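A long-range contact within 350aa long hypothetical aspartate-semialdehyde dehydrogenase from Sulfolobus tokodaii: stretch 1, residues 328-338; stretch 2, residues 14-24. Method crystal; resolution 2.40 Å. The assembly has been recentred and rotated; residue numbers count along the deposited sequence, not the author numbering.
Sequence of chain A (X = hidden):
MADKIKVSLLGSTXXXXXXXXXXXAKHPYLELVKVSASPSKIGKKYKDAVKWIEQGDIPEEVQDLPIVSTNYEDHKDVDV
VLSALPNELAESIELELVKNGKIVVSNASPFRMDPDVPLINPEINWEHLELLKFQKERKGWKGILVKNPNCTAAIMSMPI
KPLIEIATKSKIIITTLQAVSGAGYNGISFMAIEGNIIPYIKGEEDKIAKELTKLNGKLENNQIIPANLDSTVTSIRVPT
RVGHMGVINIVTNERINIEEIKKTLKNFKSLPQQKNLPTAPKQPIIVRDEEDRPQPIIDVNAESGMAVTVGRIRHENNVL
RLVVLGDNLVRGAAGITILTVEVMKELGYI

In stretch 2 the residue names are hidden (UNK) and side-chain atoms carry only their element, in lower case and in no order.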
# COMPACT_ATOMS: atom_id res chain seq x y z
N ASN A 328 5.34 4.67 18.25
CA ASN A 328 6.43 5.66 18.21
C ASN A 328 5.96 7.09 18.50
O ASN A 328 6.77 7.94 18.89
CB ASN A 328 7.11 5.62 16.84
CG ASN A 328 6.13 5.81 15.70
OD1 ASN A 328 5.24 4.97 15.50
ND2 ASN A 328 6.27 6.91 14.97
N LEU A 329 4.67 7.36 18.31
CA LEU A 329 4.13 8.69 18.55
C LEU A 329 3.78 8.96 20.02
O LEU A 329 3.85 10.10 20.49
CB LEU A 329 2.87 8.90 17.71
CG LEU A 329 3.00 8.87 16.19
CD1 LEU A 329 1.64 9.18 15.57
CD2 LEU A 329 4.04 9.89 15.72
N VAL A 330 3.40 7.90 20.72
CA VAL A 330 3.00 8.00 22.12
C VAL A 330 4.14 7.58 23.05
O VAL A 330 4.82 8.43 23.65
CB VAL A 330 1.75 7.10 22.36
CG1 VAL A 330 1.30 7.18 23.80
CG2 VAL A 330 0.62 7.55 21.44
N ARG A 331 4.36 6.28 23.16
CA ARG A 331 5.44 5.77 23.99
C ARG A 331 6.76 6.39 23.55
O ARG A 331 7.62 6.69 24.37
CB ARG A 331 5.55 4.25 23.84
CG ARG A 331 6.56 3.63 24.78
CD ARG A 331 5.95 3.57 26.16
NE ARG A 331 6.87 3.97 27.21
CZ ARG A 331 6.56 3.99 28.49
NH1 ARG A 331 5.34 3.64 28.88
NH2 ARG A 331 7.46 4.35 29.39
N GLY A 332 6.90 6.58 22.24
CA GLY A 332 8.12 7.12 21.70
C GLY A 332 8.30 8.63 21.68
O GLY A 332 9.36 9.10 21.29
N ALA A 333 7.27 9.38 22.08
CA ALA A 333 7.36 10.84 22.08
C ALA A 333 6.36 11.55 22.99
O ALA A 333 6.67 11.83 24.15
CB ALA A 333 7.24 11.37 20.66
N ALA A 334 5.16 11.82 22.47
CA ALA A 334 4.10 12.52 23.21
C ALA A 334 3.83 12.02 24.62
O ALA A 334 3.94 12.77 25.59
CB ALA A 334 2.80 12.51 22.41
N GLY A 335 3.48 10.75 24.73
CA GLY A 335 3.18 10.17 26.03
C GLY A 335 4.30 10.15 27.04
O GLY A 335 4.05 10.34 28.23
N ILE A 336 5.54 9.92 26.61
CA ILE A 336 6.63 9.89 27.60
C ILE A 336 7.02 11.27 28.10
O ILE A 336 7.48 11.41 29.23
CB ILE A 336 7.90 9.17 27.08
CG1 ILE A 336 8.29 9.71 25.71
CG2 ILE A 336 7.68 7.69 27.06
CD1 ILE A 336 9.64 9.26 25.28
N THR A 337 6.83 12.29 27.27
CA THR A 337 7.15 13.65 27.68
C THR A 337 6.15 14.07 28.76
O THR A 337 6.51 14.61 29.80
CB THR A 337 7.04 14.63 26.51
OG1 THR A 337 8.01 14.30 25.52
CG2 THR A 337 7.27 16.07 26.98
N ILE A 338 4.88 13.80 28.50
CA ILE A 338 3.81 14.15 29.43
C ILE A 338 3.96 13.31 30.70
O ILE A 338 3.76 13.81 31.81
CB ILE A 338 2.42 13.91 28.76
CG1 ILE A 338 2.21 14.94 27.64
CG2 ILE A 338 1.31 13.98 29.79
CD1 ILE A 338 1.01 14.66 26.76
N UNK A 14 3.37 19.72 14.39
CA UNK A 14 3.73 18.44 13.81
C UNK A 14 2.90 17.28 14.33
O UNK A 14 1.94 17.49 15.08
N UNK A 15 3.26 16.06 13.94
CA UNK A 15 2.53 14.88 14.39
C UNK A 15 2.62 14.68 15.90
O UNK A 15 1.60 14.49 16.56
s UNK A 15 2.95 11.83 11.55
c UNK A 15 1.62 10.83 12.22
c UNK A 15 2.53 13.45 12.26
c UNK A 15 3.04 13.62 13.68
N UNK A 16 3.84 14.71 16.44
CA UNK A 16 4.01 14.53 17.88
C UNK A 16 3.30 15.66 18.62
O UNK A 16 2.70 15.44 19.67
c UNK A 16 5.51 14.51 18.27
c UNK A 16 5.65 14.63 19.79
c UNK A 16 6.14 13.21 17.78
N UNK A 17 3.36 16.85 18.05
CA UNK A 17 2.70 17.99 18.65
C UNK A 17 1.19 17.80 18.75
O UNK A 17 0.59 18.06 19.79
N UNK A 18 0.57 17.35 17.66
CA UNK A 18 -0.87 17.15 17.65
C UNK A 18 -1.26 16.06 18.64
O UNK A 18 -2.29 16.16 19.30
n UNK A 18 -2.74 16.91 13.84
c UNK A 18 -1.70 17.73 13.88
c UNK A 18 -1.06 17.95 15.24
o UNK A 18 -1.26 18.30 12.87
c UNK A 18 -1.36 16.83 16.24
N UNK A 19 -0.45 15.01 18.74
CA UNK A 19 -0.72 13.94 19.70
C UNK A 19 -0.76 14.53 21.11
O UNK A 19 -1.66 14.25 21.90
c UNK A 19 -1.58 9.81 18.39
c UNK A 19 0.04 11.67 18.79
c UNK A 19 -1.06 10.81 19.42
n UNK A 19 -2.65 8.94 18.94
c UNK A 19 0.37 12.87 19.65
N UNK A 20 0.25 15.34 21.44
CA UNK A 20 0.33 15.94 22.75
C UNK A 20 -0.84 16.88 23.01
O UNK A 20 -1.43 16.87 24.09
s UNK A 20 4.44 16.60 22.96
c UNK A 20 1.67 16.69 22.90
c UNK A 20 2.86 15.76 22.86
c UNK A 20 4.59 16.83 24.73
N UNK A 21 -1.18 17.69 22.02
CA UNK A 21 -2.30 18.61 22.16
C UNK A 21 -3.55 17.80 22.50
O UNK A 21 -4.32 18.18 23.38
c UNK A 21 -3.92 20.07 20.90
c UNK A 21 -2.54 19.41 20.87
c UNK A 21 -1.47 20.48 20.72
N UNK A 22 -3.73 16.67 21.82
CA UNK A 22 -4.91 15.84 22.06
C UNK A 22 -4.90 15.21 23.45
O UNK A 22 -5.93 15.15 24.11
c UNK A 22 -5.02 14.73 21.01
n UNK A 22 -5.66 10.69 19.17
c UNK A 22 -5.56 11.73 20.24
c UNK A 22 -6.47 12.93 19.96
c UNK A 22 -6.35 14.00 21.04
N UNK A 23 -3.73 14.75 23.89
CA UNK A 23 -3.61 14.13 25.20
C UNK A 23 -3.71 15.13 26.36
O UNK A 23 -4.15 14.77 27.45
c UNK A 23 -0.60 10.57 26.02
c UNK A 23 -2.27 13.36 25.29
s UNK A 23 -0.58 11.32 24.39
c UNK A 23 -2.19 12.15 24.36
N UNK A 24 -3.31 16.37 26.11
CA UNK A 24 -3.36 17.42 27.12
C UNK A 24 -4.73 18.11 27.19
O UNK A 24 -5.12 18.63 28.23
c UNK A 24 -2.30 18.49 26.83
c UNK A 24 -0.83 18.12 27.06
c UNK A 24 0.06 19.23 26.50
c UNK A 24 -0.57 17.92 28.54

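Position 14 has no side-chain atoms. It precedes the helix at the N-cap and touches nothing on stretch 1. It is glycine, G14.

Position 15 carries two carbons, a sulfur and a last carbon, unbranched. The terminal carbon lies 3.7 Å from L329 CD1. A thioether in this order is methionine, M15.

Position 16 has three carbons, with two borne on the first. One branch carbon is 3.6 Å from A333 CB; the other is 3.9 Å from A334 N. Beta branching with carbon alone gives valine, V16.

Position 17 has no side-chain atoms. A CB here would point away from stretch 1. It is glycine, G17.

Position 18 has three carbons, the third carrying one oxygen and one nitrogen. It does not reach stretch 1. The terminal amide makes it glutamine, Q18.

Position 19 has four carbons in a row ending in nitrogen. Its CB is 3.7 Å from A334 CB. The third carbon of the chain is 4.2 Å from V330 CG2, and the second is 4.1 Å from L329 CB. This is lysine, K19, making contact through its aliphatic part.

Position 20 again shows two carbons, sulfur and one carbon. The second carbon is 3.3 Å from A334 CB, and the terminal carbon is 3.6 Å from T337 CG2. It is methionine, M20.

Position 21 has three carbons, forked at the first, and points away. It is valine, V21.

Position 22 has four carbons in a row and a nitrogen, without contact to stretch 1. It is lysine, K22; its NZ is hydrogen-bonded elsewhere in the structure.

Position 23 has two carbons, sulfur and one carbon. The sulfur is 4.1 Å from A334 CB, and the terminal carbon is 3.8 Å from G335 CA. It is methionine, M23.

Position 24 has four carbons, forked at the second. That carbon is 3.9 Å from I338 CD1. It is leucine, L24.

The contact is apolar packing, with no hydrogen bond between the stretches. Helix 15-24 and helix 334-338 cross at -54°, with 9.5 Å between axes at closest approach. A334 is the knob: its small side chain sits among V16, K19, M20 and M23, and its CA comes within 5.1 Å of M20 CA. Before the second helix, L329 covers M15, V16 and K19. Farther along, I338 reaches M23 and L24, its CD1 lying 3.8 Å from M23 CB. Together the stretches bury 610 Å².

Stretch 2 14-24: GMVGQKMVKML
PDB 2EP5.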